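Long-range contacts in 3-hydroxy-3-methylglutaryl-CoA lyase (Acinetobacter baumannii, PDB 6NDS), which belongs to the HMGL-like family of TIM-barrel proteins and binds coenzyme A and a zinc ion: residues A[107-115]-A[126-136]; A[278-286]-A[298-306]. One frame throughout, in Å; residues are numbered along the deposited sequence.

Interaction 1. Residues A[107-115]-A[126-136]; sequences LNLVLSASQ and KAQSFAGFTEI
In this TIM barrel, helix 126-140 runs back antiparallel over the outer side of barrel strand 106-112, the two short axes 8.7 Å apart, and Leu109 and Leu111 of the strand reach across to meet Phe133, Phe130 and Ser129. Leu109, in the conformer described here, one of two modelled, lies over one face of the Phe133 ring: its CB makes a CH-pi contact 3.9 Å from the ring centroid and only 17° off the normal. The opposite face of that ring is backed by Ser129 O, and Val110 O sits in plane at its edge, 3.5 Å from Phe133 CZ. Farther along the strand, CD1 of Leu111 approaches CD2 of Phe130 to 3.6 Å, the two side chains crossing at about a right angle; Leu170 of helix 164-176 also packs on Phe130. A water bridges Val110 O and Ser129 OG, a hydroxyl that bonds to Asn118 as well.

Polar bonds close the contact at the N-terminal end of the helix. Lys126, bent at chi3 (-82°), runs its methylenes past Ser112 O and sets NZ 2.8 Å from Ala113 O, above the carbonyl plane; Glu166 forms a salt bridge with the same NZ. Gln115 OE1 accepts from the backbone N of Lys126, 2.7 Å away, in its carbonyl plane and on a lone pair, and a second water joins Gln115 NE2 to Ala127 N. Two first-turn amides are thus satisfied by one glutamine, one directly and one through water, while the Lys126 ammonium has both the Ala113 carbonyl, in the turn after the strand, and the Glu166 carboxylate as partners, which probably helps to hold it in place.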
loop_
_atom_site.group_PDB
_atom_site.type_symbol
_atom_site.label_atom_id
_atom_site.label_comp_id
_atom_site.label_asym_id
_atom_site.label_seq_id
_atom_site.Cartn_x
_atom_site.Cartn_y
_atom_site.Cartn_z
ATOM N N LEU A 107 -16.632 -24.102 8.806
ATOM C CA LEU A 107 -17.238 -23.874 7.505
ATOM C C LEU A 107 -17.493 -22.381 7.348
ATOM O O LEU A 107 -18.237 -21.793 8.139
ATOM C CB LEU A 107 -18.540 -24.666 7.376
ATOM C CG LEU A 107 -18.429 -26.125 6.915
ATOM C CD1 LEU A 107 -17.437 -26.937 7.716
ATOM C CD2 LEU A 107 -19.820 -26.768 6.951
ATOM N N ASN A 108 -16.874 -21.782 6.331
ATOM C CA ASN A 108 -17.022 -20.359 6.019
ATOM C C ASN A 108 -18.068 -20.213 4.916
ATOM O O ASN A 108 -17.786 -20.453 3.737
ATOM C CB ASN A 108 -15.687 -19.760 5.595
ATOM C CG ASN A 108 -15.796 -18.300 5.249
ATOM O OD1 ASN A 108 -16.719 -17.618 5.699
ATOM N ND2 ASN A 108 -14.855 -17.803 4.438
ATOM N N LEU A 109 -19.279 -19.830 5.316
ATOM C CA LEU A 109 -20.372 -19.596 4.380
ATOM C C LEU A 109 -20.188 -18.232 3.729
ATOM O O LEU A 109 -19.822 -17.267 4.396
ATOM C CB LEU A 109 -21.721 -19.634 5.101
ATOM C CG LEU A 109 -21.978 -20.654 6.217
ATOM C CD1 LEU A 109 -23.445 -20.639 6.623
ATOM C CD2 LEU A 109 -21.577 -22.041 5.799
ATOM N N VAL A 110 -20.449 -18.146 2.422
ATOM C CA VAL A 110 -20.203 -16.904 1.693
ATOM C C VAL A 110 -21.396 -16.546 0.814
ATOM O O VAL A 110 -21.878 -17.377 0.039
ATOM C CB VAL A 110 -18.930 -16.994 0.830
ATOM C CG1 VAL A 110 -18.726 -15.689 0.040
ATOM C CG2 VAL A 110 -17.710 -17.280 1.694
ATOM N N LEU A 111 -21.846 -15.297 0.914
ATOM C CA LEU A 111 -22.699 -14.692 -0.102
ATOM C C LEU A 111 -22.261 -13.239 -0.273
ATOM O O LEU A 111 -21.487 -12.708 0.529
ATOM C CB LEU A 111 -24.192 -14.808 0.251
ATOM C CG LEU A 111 -24.856 -13.677 1.038
ATOM C CD1 LEU A 111 -26.375 -13.893 1.065
ATOM C CD2 LEU A 111 -24.295 -13.555 2.451
ATOM N N SER A 112 -22.723 -12.600 -1.351
ATOM C CA SER A 112 -22.385 -11.206 -1.630
ATOM C C SER A 112 -23.540 -10.278 -1.274
ATOM O O SER A 112 -24.706 -10.625 -1.466
ATOM C CB SER A 112 -22.018 -11.019 -3.106
ATOM O OG SER A 112 -20.944 -11.876 -3.465
ATOM N N ALA A 113 -23.213 -9.083 -0.760
ATOM C CA ALA A 113 -24.249 -8.080 -0.530
ATOM C C ALA A 113 -24.841 -7.570 -1.835
ATOM O O ALA A 113 -25.959 -7.045 -1.842
ATOM C CB ALA A 113 -23.681 -6.899 0.269
ATOM N N SER A 114 -24.095 -7.688 -2.927
ATOM C CA SER A 114 -24.567 -7.312 -4.250
ATOM C C SER A 114 -25.322 -8.483 -4.863
ATOM O O SER A 114 -24.752 -9.570 -5.012
ATOM C CB SER A 114 -23.383 -6.934 -5.136
ATOM O OG SER A 114 -23.738 -7.018 -6.508
ATOM N N GLN A 115 -26.596 -8.268 -5.204
ATOM C CA GLN A 115 -27.345 -9.319 -5.888
ATOM C C GLN A 115 -26.663 -9.716 -7.192
ATOM O O GLN A 115 -26.599 -10.903 -7.528
ATOM C CB GLN A 115 -28.775 -8.866 -6.162
ATOM C CG GLN A 115 -29.671 -9.994 -6.645
ATOM C CD GLN A 115 -30.179 -10.856 -5.510
ATOM O OE1 GLN A 115 -29.433 -11.636 -4.923
ATOM N NE2 GLN A 115 -31.461 -10.714 -5.192
ATOM N N LYS A 126 -29.393 -13.815 -3.254
ATOM C CA LYS A 126 -29.065 -13.811 -1.833
ATOM C C LYS A 126 -30.075 -14.626 -1.032
ATOM O O LYS A 126 -29.698 -15.341 -0.096
ATOM C CB LYS A 126 -29.000 -12.376 -1.318
ATOM C CG LYS A 126 -27.811 -11.601 -1.841
ATOM C CD LYS A 126 -27.791 -10.188 -1.267
ATOM C CE LYS A 126 -28.698 -9.255 -2.014
ATOM N NZ LYS A 126 -28.563 -7.882 -1.463
ATOM N N ALA A 127 -31.363 -14.531 -1.384
ATOM C CA ALA A 127 -32.373 -15.307 -0.673
ATOM C C ALA A 127 -32.125 -16.799 -0.835
ATOM O O ALA A 127 -32.289 -17.572 0.118
ATOM C CB ALA A 127 -33.778 -14.952 -1.170
ATOM N N GLN A 128 -31.730 -17.223 -2.039
ATOM C CA GLN A 128 -31.417 -18.633 -2.255
ATOM C C GLN A 128 -30.174 -19.044 -1.484
ATOM O O GLN A 128 -30.114 -20.158 -0.954
ATOM C CB GLN A 128 -31.239 -18.919 -3.743
ATOM C CG GLN A 128 -32.535 -18.815 -4.530
ATOM C CD GLN A 128 -32.335 -18.904 -6.030
ATOM O OE1 GLN A 128 -31.530 -18.175 -6.607
ATOM N NE2 GLN A 128 -33.078 -19.798 -6.672
ATOM N N SER A 129 -29.171 -18.165 -1.413
ATOM C CA SER A 129 -27.991 -18.467 -0.608
ATOM C C SER A 129 -28.379 -18.705 0.846
ATOM O O SER A 129 -27.939 -19.680 1.470
ATOM C CB SER A 129 -26.968 -17.333 -0.720
ATOM O OG SER A 129 -26.222 -17.428 -1.930
ATOM N N PHE A 130 -29.236 -17.840 1.396
ATOM C CA PHE A 130 -29.602 -17.998 2.799
ATOM C C PHE A 130 -30.536 -19.180 3.020
ATOM O O PHE A 130 -30.523 -19.774 4.106
ATOM C CB PHE A 130 -30.201 -16.702 3.348
ATOM C CG PHE A 130 -29.235 -15.927 4.206
ATOM C CD1 PHE A 130 -28.958 -16.343 5.500
ATOM C CD2 PHE A 130 -28.582 -14.809 3.713
ATOM C CE1 PHE A 130 -28.054 -15.655 6.292
ATOM C CE2 PHE A 130 -27.673 -14.117 4.502
ATOM C CZ PHE A 130 -27.413 -14.537 5.792
ATOM N N ALA A 131 -31.343 -19.546 2.017
ATOM C CA ALA A 131 -32.099 -20.791 2.117
ATOM C C ALA A 131 -31.164 -21.989 2.276
ATOM O O ALA A 131 -31.437 -22.902 3.066
ATOM C CB ALA A 131 -33.000 -20.967 0.893
ATOM N N GLY A 132 -30.057 -22.005 1.533
ATOM C CA GLY A 132 -29.079 -23.064 1.723
ATOM C C GLY A 132 -28.423 -23.009 3.092
ATOM O O GLY A 132 -28.255 -24.037 3.755
ATOM N N PHE A 133 -28.075 -21.804 3.546
ATOM C CA PHE A 133 -27.432 -21.653 4.849
ATOM C C PHE A 133 -28.332 -22.166 5.965
ATOM O O PHE A 133 -27.862 -22.822 6.904
ATOM C CB PHE A 133 -27.078 -20.187 5.093
ATOM C CG PHE A 133 -26.062 -19.619 4.126
ATOM C CD1 PHE A 133 -25.313 -20.448 3.295
ATOM C CD2 PHE A 133 -25.852 -18.254 4.061
ATOM C CE1 PHE A 133 -24.381 -19.917 2.414
ATOM C CE2 PHE A 133 -24.905 -17.714 3.186
ATOM C CZ PHE A 133 -24.176 -18.546 2.365
ATOM N N THR A 134 -29.633 -21.879 5.875
ATOM C CA THR A 134 -30.576 -22.365 6.877
ATOM C C THR A 134 -30.586 -23.889 6.939
ATOM O O THR A 134 -30.613 -24.474 8.029
ATOM C CB THR A 134 -31.977 -21.826 6.574
ATOM O OG1 THR A 134 -31.922 -20.391 6.524
ATOM C CG2 THR A 134 -32.943 -22.241 7.651
ATOM N N GLU A 135 -30.550 -24.552 5.783
ATOM C CA GLU A 135 -30.500 -26.010 5.787
ATOM C C GLU A 135 -29.161 -26.511 6.322
ATOM O O GLU A 135 -29.107 -27.526 7.027
ATOM C CB GLU A 135 -30.761 -26.547 4.379
ATOM C CG GLU A 135 -30.897 -28.061 4.300
ATOM C CD GLU A 135 -32.254 -28.562 4.761
ATOM O OE1 GLU A 135 -33.235 -27.787 4.695
ATOM O OE2 GLU A 135 -32.338 -29.736 5.181
ATOM N N ILE A 136 -28.071 -25.807 6.010
ATOM C CA ILE A 136 -26.759 -26.199 6.526
ATOM C C ILE A 136 -26.757 -26.178 8.048
ATOM O O ILE A 136 -26.293 -27.122 8.701
ATOM C CB ILE A 136 -25.666 -25.283 5.956
ATOM C CG1 ILE A 136 -25.431 -25.607 4.484
ATOM C CG2 ILE A 136 -24.388 -25.410 6.772
ATOM C CD1 ILE A 136 -24.741 -24.477 3.744
HETATM O O HOH W 1 -23.939 -18.563 -1.355
HETATM O O HOH W 2 -32.538 -12.168 -2.801
#

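Interaction 2. Residues A[278-286]-A[298-306]; sequences LDALIQLSR and SQLAKAGRN
With a first torsion of 62°, the side chain of Arg305 starts between its own backbone N and carbonyl carbon, and a bend at chi3 (-51°) then turns the guanidinium onto Asp279 and Leu278. Asp279 CG stands beside its backbone N, and its OD1 receives Arg305 NH1 at 2.8 Å in a salt bridge. The oxygen lies almost exactly in the guanidinium plane, yet the nitrogen comes from above the carboxylate, and the two planes are turned 58° apart. Leu278 CD2 rests over one face of the same guanidinium, 3.9 Å from Arg305 CZ. Glu268 forms a second salt bridge, through NH2, and this arginine therefore spans two carboxylates.

These contacts join helix 278-285 to the residues just after the short helix 299-303, near the C-terminal end of the chain and at the periphery of the TIM-barrel fold; further contacts reach that helix itself. Ser298 is its N-cap, with Ser298 OG accepting from Ala301 N at 2.9 Å; Glu261 of helix 260-270 hydrogen-bonds to both Ser298 OG and Ser285 OG, tying the two segments through a shared carboxylate. Between the polar ends, Ile282 CD1 meets Leu300 CD1 at 4.1 Å.

Farther along segment 278-286, Arg286 stretches out from CG to NE and grips Ala301 O side-on. Arg286 NE lies 2.9 Å from Ala301 O, in the carbonyl plane and on a lone pair; Arg286 NH2 comes from above that plane, 3.3 Å from Ala301 O, in a more bent bond. Ile282 CG2 lies over one face of this guanidinium. Just beyond, where Gly304 leaves the helix with positive phi, its O accepts from Arg220 of the second subunit.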
loop_
_atom_site.group_PDB
_atom_site.type_symbol
_atom_site.label_atom_id
_atom_site.label_comp_id
_atom_site.label_asym_id
_atom_site.label_seq_id
_atom_site.Cartn_x
_atom_site.Cartn_y
_atom_site.Cartn_z
ATOM N N LEU A 278 7.802 -13.469 11.531
ATOM C CA LEU A 278 7.931 -12.687 10.300
ATOM C C LEU A 278 9.116 -13.154 9.460
ATOM O O LEU A 278 9.004 -13.295 8.233
ATOM C CB LEU A 278 8.067 -11.205 10.643
ATOM C CG LEU A 278 8.298 -10.269 9.447
ATOM C CD1 LEU A 278 7.164 -10.382 8.413
ATOM C CD2 LEU A 278 8.458 -8.823 9.925
ATOM N N ASP A 279 10.271 -13.360 10.094
ATOM C CA ASP A 279 11.446 -13.807 9.344
ATOM C C ASP A 279 11.151 -15.091 8.579
ATOM O O ASP A 279 11.491 -15.217 7.396
ATOM C CB ASP A 279 12.626 -14.026 10.281
ATOM C CG ASP A 279 13.249 -12.743 10.748
ATOM O OD1 ASP A 279 13.344 -11.797 9.940
ATOM O OD2 ASP A 279 13.666 -12.691 11.924
ATOM N N ALA A 280 10.524 -16.064 9.247
ATOM C CA ALA A 280 10.237 -17.330 8.585
ATOM C C ALA A 280 9.198 -17.161 7.494
ATOM O O ALA A 280 9.255 -17.850 6.466
ATOM C CB ALA A 280 9.761 -18.366 9.604
ATOM N N LEU A 281 8.248 -16.253 7.697
ATOM C CA LEU A 281 7.197 -16.048 6.708
ATOM C C LEU A 281 7.753 -15.408 5.439
ATOM O O LEU A 281 7.367 -15.783 4.324
ATOM C CB LEU A 281 6.096 -15.182 7.310
ATOM C CG LEU A 281 4.820 -15.101 6.470
ATOM C CD1 LEU A 281 4.074 -16.439 6.512
ATOM C CD2 LEU A 281 3.964 -13.946 6.989
ATOM N N ILE A 282 8.662 -14.441 5.587
ATOM C CA ILE A 282 9.313 -13.852 4.419
ATOM C C ILE A 282 10.068 -14.919 3.641
ATOM O O ILE A 282 10.018 -14.961 2.400
ATOM C CB ILE A 282 10.236 -12.696 4.844
ATOM C CG1 ILE A 282 9.411 -11.499 5.338
ATOM C CG2 ILE A 282 11.169 -12.286 3.682
ATOM C CD1 ILE A 282 10.245 -10.443 6.069
ATOM N N GLN A 283 10.791 -15.792 4.349
ATOM C CA GLN A 283 11.536 -16.842 3.661
ATOM C C GLN A 283 10.589 -17.754 2.889
ATOM O O GLN A 283 10.871 -18.130 1.744
ATOM C CB GLN A 283 12.370 -17.646 4.663
ATOM C CG GLN A 283 13.247 -18.701 4.004
ATOM C CD GLN A 283 13.903 -19.629 5.005
ATOM O OE1 GLN A 283 13.354 -19.896 6.075
ATOM N NE2 GLN A 283 15.081 -20.132 4.659
ATOM N N LEU A 284 9.444 -18.093 3.489
ATOM C CA LEU A 284 8.468 -18.927 2.794
ATOM C C LEU A 284 7.900 -18.205 1.573
ATOM O O LEU A 284 7.767 -18.797 0.496
ATOM C CB LEU A 284 7.339 -19.334 3.751
ATOM C CG LEU A 284 6.255 -20.199 3.084
ATOM C CD1 LEU A 284 6.778 -21.544 2.602
ATOM C CD2 LEU A 284 5.065 -20.391 4.038
ATOM N N SER A 285 7.563 -16.925 1.722
ATOM C CA SER A 285 7.027 -16.171 0.589
ATOM C C SER A 285 8.014 -16.138 -0.569
ATOM O O SER A 285 7.617 -16.199 -1.738
ATOM C CB SER A 285 6.680 -14.754 1.025
ATOM O OG SER A 285 6.155 -14.035 -0.077
ATOM N N ARG A 286 9.310 -16.066 -0.269
ATOM C CA ARG A 286 10.298 -16.015 -1.336
ATOM C C ARG A 286 10.412 -17.325 -2.116
ATOM O O ARG A 286 11.058 -17.336 -3.167
ATOM C CB ARG A 286 11.658 -15.595 -0.760
ATOM C CG ARG A 286 11.666 -14.109 -0.348
ATOM C CD ARG A 286 12.909 -13.705 0.450
ATOM N NE ARG A 286 13.066 -12.252 0.475
ATOM C CZ ARG A 286 13.918 -11.599 1.260
ATOM N NH1 ARG A 286 14.694 -12.267 2.103
ATOM N NH2 ARG A 286 13.992 -10.272 1.202
ATOM N N SER A 298 4.443 -8.786 -3.223
ATOM C CA SER A 298 4.897 -8.673 -1.839
ATOM C C SER A 298 6.019 -7.648 -1.779
ATOM O O SER A 298 7.067 -7.852 -2.398
ATOM C CB SER A 298 5.408 -10.011 -1.312
ATOM O OG SER A 298 6.070 -9.825 -0.067
ATOM N N GLN A 299 5.822 -6.578 -1.002
ATOM C CA GLN A 299 6.900 -5.604 -0.866
ATOM C C GLN A 299 8.023 -6.152 0.008
ATOM O O GLN A 299 9.204 -5.933 -0.290
ATOM C CB GLN A 299 6.366 -4.287 -0.299
ATOM C CG GLN A 299 5.372 -3.568 -1.206
ATOM C CD GLN A 299 5.998 -3.110 -2.509
ATOM O OE1 GLN A 299 6.556 -2.014 -2.597
ATOM N NE2 GLN A 299 5.908 -3.945 -3.529
ATOM N N LEU A 300 7.676 -6.882 1.073
ATOM C CA LEU A 300 8.708 -7.396 1.972
ATOM C C LEU A 300 9.525 -8.504 1.318
ATOM O O LEU A 300 10.722 -8.618 1.585
ATOM C CB LEU A 300 8.087 -7.891 3.282
ATOM C CG LEU A 300 7.989 -6.869 4.431
ATOM C CD1 LEU A 300 9.343 -6.597 5.055
ATOM C CD2 LEU A 300 7.372 -5.532 3.971
ATOM N N ALA A 301 8.919 -9.328 0.456
ATOM C CA ALA A 301 9.729 -10.350 -0.204
ATOM C C ALA A 301 10.755 -9.713 -1.132
ATOM O O ALA A 301 11.868 -10.229 -1.282
ATOM C CB ALA A 301 8.830 -11.323 -0.976
ATOM N N LYS A 302 10.398 -8.579 -1.741
ATOM C CA LYS A 302 11.310 -7.880 -2.641
ATOM C C LYS A 302 12.412 -7.164 -1.873
ATOM O O LYS A 302 13.587 -7.234 -2.248
ATOM C CB LYS A 302 10.550 -6.862 -3.494
ATOM C CG LYS A 302 9.564 -7.409 -4.500
ATOM C CD LYS A 302 8.575 -6.310 -4.905
ATOM C CE LYS A 302 7.904 -6.589 -6.242
ATOM N NZ LYS A 302 7.195 -7.893 -6.279
ATOM N N ALA A 303 12.050 -6.440 -0.815
ATOM C CA ALA A 303 12.976 -5.501 -0.197
ATOM C C ALA A 303 13.646 -6.049 1.053
ATOM O O ALA A 303 14.724 -5.560 1.422
ATOM C CB ALA A 303 12.246 -4.200 0.164
ATOM N N GLY A 304 13.046 -7.041 1.700
ATOM C CA GLY A 304 13.473 -7.443 3.023
ATOM C C GLY A 304 13.022 -6.437 4.067
ATOM O O GLY A 304 12.584 -5.329 3.765
ATOM N N ARG A 305 13.121 -6.841 5.329
ATOM C CA ARG A 305 12.719 -5.966 6.425
ATOM C C ARG A 305 13.767 -4.875 6.660
ATOM O O ARG A 305 14.867 -4.896 6.099
ATOM C CB ARG A 305 12.507 -6.780 7.695
ATOM C CG ARG A 305 13.778 -7.471 8.161
ATOM C CD ARG A 305 13.467 -8.436 9.292
ATOM N NE ARG A 305 12.693 -7.757 10.325
ATOM C CZ ARG A 305 12.041 -8.382 11.297
ATOM N NH1 ARG A 305 12.083 -9.709 11.368
ATOM N NH2 ARG A 305 11.351 -7.677 12.193
ATOM N N ASN A 306 13.409 -3.907 7.521
ATOM C CA ASN A 306 14.281 -2.757 7.786
ATOM C C ASN A 306 15.674 -3.182 8.229
ATOM O O ASN A 306 16.671 -2.531 7.884
ATOM C CB ASN A 306 13.673 -1.873 8.876
ATOM C CG ASN A 306 12.593 -0.929 8.361
ATOM O OD1 ASN A 306 11.982 -1.160 7.323
ATOM N ND2 ASN A 306 12.358 0.146 9.105
#

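In the fold
Interactions 1 and 2 lie on opposite sides of the chain's centre, their own centres about 37 Å apart and their nearest atoms about 19 Å apart, so neither touches the other. Interaction 1 belongs to the barrel wall proper and stands close to the ligand: the side chain of Val110, pointing away from helix 126-140, comes within about 4 Å of coenzyme A. Interaction 2 joins peripheral segments later in the chain, and segment 298-306 also meets the second subunit of the dimer. The zinc ion is held by residues of neither contact, Asp25, His215 and His217. Largely apolar strand-helix packing with a polar end is thus set against a contact between a helix and a short helix with its following loop, held by two arginines.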